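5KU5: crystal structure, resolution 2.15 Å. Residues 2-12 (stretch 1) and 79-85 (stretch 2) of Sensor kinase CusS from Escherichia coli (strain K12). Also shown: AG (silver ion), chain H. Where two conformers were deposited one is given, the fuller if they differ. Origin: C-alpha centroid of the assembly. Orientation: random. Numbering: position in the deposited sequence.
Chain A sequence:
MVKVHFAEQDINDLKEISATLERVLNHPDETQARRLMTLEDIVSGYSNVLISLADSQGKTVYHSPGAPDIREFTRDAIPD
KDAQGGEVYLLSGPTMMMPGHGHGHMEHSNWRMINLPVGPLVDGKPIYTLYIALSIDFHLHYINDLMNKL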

# COMPACT_ATOMS: atom_id res chain seq x y z
N VAL A 2 19.02 -2.93 -9.70
CA VAL A 2 17.57 -3.14 -9.60
C VAL A 2 17.14 -3.90 -8.34
O VAL A 2 16.06 -3.66 -7.81
CB VAL A 2 16.98 -3.79 -10.88
CG1 VAL A 2 17.24 -5.29 -10.92
CG2 VAL A 2 15.49 -3.50 -11.00
N LYS A 3 18.00 -4.81 -7.86
CA LYS A 3 17.74 -5.57 -6.63
C LYS A 3 17.73 -4.64 -5.42
O LYS A 3 16.86 -4.74 -4.55
CB LYS A 3 18.79 -6.67 -6.43
CG LYS A 3 18.62 -7.91 -7.31
CD LYS A 3 19.27 -7.74 -8.67
CE LYS A 3 20.69 -7.19 -8.56
NZ LYS A 3 21.20 -6.69 -9.87
N VAL A 4 18.72 -3.75 -5.36
CA VAL A 4 18.81 -2.74 -4.30
C VAL A 4 17.60 -1.80 -4.37
O VAL A 4 17.05 -1.41 -3.34
CB VAL A 4 20.13 -1.93 -4.39
CG1 VAL A 4 20.12 -0.70 -3.49
CG2 VAL A 4 21.32 -2.82 -4.05
N HIS A 5 17.19 -1.47 -5.58
CA HIS A 5 16.01 -0.65 -5.81
C HIS A 5 14.71 -1.33 -5.33
O HIS A 5 13.87 -0.70 -4.69
CB HIS A 5 15.90 -0.26 -7.28
CG HIS A 5 14.73 0.61 -7.57
ND1 HIS A 5 14.74 1.97 -7.34
CD2 HIS A 5 13.50 0.31 -8.03
CE1 HIS A 5 13.57 2.47 -7.66
NE2 HIS A 5 12.80 1.49 -8.09
N PHE A 6 14.56 -2.62 -5.65
CA PHE A 6 13.44 -3.42 -5.13
C PHE A 6 13.42 -3.46 -3.60
O PHE A 6 12.35 -3.38 -3.00
CB PHE A 6 13.48 -4.86 -5.67
CG PHE A 6 13.22 -5.01 -7.16
CD1 PHE A 6 12.61 -4.01 -7.93
CD2 PHE A 6 13.55 -6.21 -7.78
CE1 PHE A 6 12.38 -4.20 -9.29
CE2 PHE A 6 13.32 -6.40 -9.14
CZ PHE A 6 12.73 -5.40 -9.89
N ALA A 7 14.59 -3.58 -2.99
CA ALA A 7 14.70 -3.57 -1.53
C ALA A 7 14.23 -2.24 -0.95
O ALA A 7 13.48 -2.23 0.03
CB ALA A 7 16.13 -3.86 -1.08
N GLU A 8 14.66 -1.14 -1.56
CA GLU A 8 14.28 0.21 -1.10
C GLU A 8 12.78 0.48 -1.26
O GLU A 8 12.17 1.11 -0.39
CB GLU A 8 15.11 1.29 -1.80
CG GLU A 8 16.58 1.33 -1.38
CD GLU A 8 16.79 1.77 0.07
OE1 GLU A 8 16.08 2.69 0.54
OE2 GLU A 8 17.67 1.20 0.74
N GLN A 9 12.19 0.02 -2.37
CA GLN A 9 10.73 0.03 -2.55
C GLN A 9 10.03 -0.64 -1.36
O GLN A 9 9.12 -0.06 -0.77
CB GLN A 9 10.30 -0.69 -3.83
CG GLN A 9 10.47 0.08 -5.13
CD GLN A 9 9.91 -0.68 -6.32
OE1 GLN A 9 10.24 -1.85 -6.53
NE2 GLN A 9 9.06 -0.03 -7.11
N ASP A 10 10.48 -1.84 -1.02
CA ASP A 10 9.92 -2.62 0.09
C ASP A 10 10.14 -1.97 1.44
O ASP A 10 9.21 -1.88 2.25
CB ASP A 10 10.51 -4.04 0.11
CG ASP A 10 10.14 -4.84 -1.12
OD1 ASP A 10 9.34 -4.36 -1.94
OD2 ASP A 10 10.67 -5.97 -1.29
N ILE A 11 11.36 -1.51 1.69
CA ILE A 11 11.71 -0.82 2.94
C ILE A 11 10.80 0.40 3.18
O ILE A 11 10.35 0.63 4.31
CB ILE A 11 13.21 -0.44 2.97
CG1 ILE A 11 14.05 -1.70 3.19
CG2 ILE A 11 13.52 0.59 4.06
CD1 ILE A 11 15.50 -1.58 2.78
N ASN A 12 10.53 1.16 2.12
CA ASN A 12 9.62 2.30 2.19
C ASN A 12 8.18 1.90 2.57
O ASN A 12 7.55 2.54 3.41
CB ASN A 12 9.63 3.07 0.87
CG ASN A 12 8.75 4.31 0.90
OD1 ASN A 12 7.85 4.46 0.07
ND2 ASN A 12 9.00 5.20 1.86
N PRO A 79 19.73 -12.88 6.50
CA PRO A 79 19.93 -11.44 6.31
C PRO A 79 19.81 -11.01 4.84
O PRO A 79 20.36 -11.67 3.96
CB PRO A 79 21.36 -11.21 6.81
CG PRO A 79 21.59 -12.30 7.80
CD PRO A 79 20.82 -13.49 7.29
N ASP A 80 19.08 -9.92 4.61
CA ASP A 80 18.83 -9.43 3.26
C ASP A 80 20.04 -8.65 2.75
O ASP A 80 20.24 -7.50 3.12
CB ASP A 80 17.57 -8.55 3.27
CG ASP A 80 17.22 -7.98 1.90
OD1 ASP A 80 17.85 -8.34 0.89
OD2 ASP A 80 16.29 -7.16 1.85
N LYS A 81 20.84 -9.28 1.87
CA LYS A 81 22.06 -8.65 1.33
C LYS A 81 21.80 -7.36 0.53
O LYS A 81 22.67 -6.49 0.47
CB LYS A 81 22.87 -9.65 0.48
CG LYS A 81 22.26 -10.01 -0.87
CD LYS A 81 23.09 -11.06 -1.59
CE LYS A 81 22.42 -11.53 -2.87
NZ LYS A 81 22.13 -10.42 -3.83
N ASP A 82 20.62 -7.24 -0.08
CA ASP A 82 20.24 -6.05 -0.84
C ASP A 82 19.72 -4.90 0.03
O ASP A 82 19.58 -3.78 -0.46
CB ASP A 82 19.19 -6.39 -1.90
CG ASP A 82 19.69 -7.44 -2.88
OD1 ASP A 82 20.87 -7.40 -3.25
OD2 ASP A 82 18.88 -8.31 -3.27
N ALA A 83 19.42 -5.18 1.30
CA ALA A 83 19.07 -4.15 2.28
C ALA A 83 20.35 -3.67 2.94
O ALA A 83 20.87 -4.31 3.85
CB ALA A 83 18.10 -4.69 3.32
N GLN A 84 20.86 -2.53 2.47
CA GLN A 84 22.16 -2.01 2.91
C GLN A 84 22.00 -1.09 4.12
O GLN A 84 22.15 0.13 4.02
CB GLN A 84 22.85 -1.29 1.75
CG GLN A 84 23.26 -2.25 0.63
CD GLN A 84 23.43 -1.58 -0.72
OE1 GLN A 84 23.33 -0.35 -0.85
NE2 GLN A 84 23.70 -2.39 -1.74
N GLY A 85 21.71 -1.71 5.27
CA GLY A 85 21.51 -1.00 6.53
C GLY A 85 20.34 -1.57 7.31
O GLY A 85 19.31 -1.91 6.74
AG AG H . 10.73 1.70 -9.22
O HOH W 1 16.12 -7.43 -3.92
O HOH W 2 19.45 -0.99 0.42

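Stretch 1 is helical throughout: each amide from Phe-6 to Asn-12 donates to the carbonyl four residues earlier, and phi/psi values stay near -62/-42. Stretch 2 is mostly irregular, but a type I beta turn from Asp-80 to Ala-83 gives it a defined shape, closed by the bond from Ala-83 N to Asp-80 O at 3.1 Å. The side chain of Asp-80 reinforces the turn, its OD1 accepting from Asp-82 N at 3.1 Å with an N-H...O angle of 137°. The two stretches bury 307 Å² between them, and no direct hydrogen bond crosses; the contact consists of van der Waals packing and two water bridges.

Val-2 lies out of reach, so the contact begins at Lys-3. Its CA-to-CB bond points toward stretch 2, and CB comes within 3.6 Å of Asp-82 OD2, but the end of the chain leads away. In the conformer given, the ammonium group therefore does not pair with Asp-82, whose salt bridge is instead local, from Lys-81 NZ to Asp-82 OD1 at 3.3 Å, with a weak hydrogen bond. The polar link from Lys-3 runs through its backbone: water 1 donates to Lys-3 O at 2.9 Å and to Asp-82 OD2 at 3.0 Å, tying the helix backbone to the carboxylate.

At Val-4 the backbones come close, with its CA 5.0 Å from the CA of Asp-82. The CB points sideways, and in the t rotamer CG2 reaches 3.3 Å from Gln-84 NE2. A methyl group offers this amide nitrogen no acceptor, so the approach is packing alone.

His-5 faces away from stretch 2 and serves a different site: its NE2 binds the silver ion at 2.4 Å, with one further ligand atom from elsewhere in the structure. Phe-6 sends the end of its side chain away and makes no contact.

Ala-7, one helical turn after Lys-3, again points toward stretch 2. Its CB sits 3.5 Å from Asp-82 O and 4.1 Å from Asp-82 CB, and it also lies 4.3 Å from Ala-83 N. The small methyl thus rests against the turn where Asp-82 passes to Ala-83. Asp-82 itself has 75 Å² covered by the helix, more than any other residue of either stretch.

Glu-8 makes no direct contact, since the nearest approach of its side chain, OE2 to Gln-84 N, is 5.2 Å, but water 2 spans the gap. This water donates to Glu-8 OE2 at 2.8 Å and to Asp-82 O at 2.9 Å, and accepts from Gln-84 N at 2.9 Å, so one molecule joins the helix to two backbone groups of the loop.

Gln-9 and Asp-10 are out of reach. Ile-11 ends the contact, pointing toward stretch 2 one turn beyond Ala-7. Its CD1 lies 4.1 Å from Ala-83 CB, an apolar pairing. Asn-12 is out of reach as well.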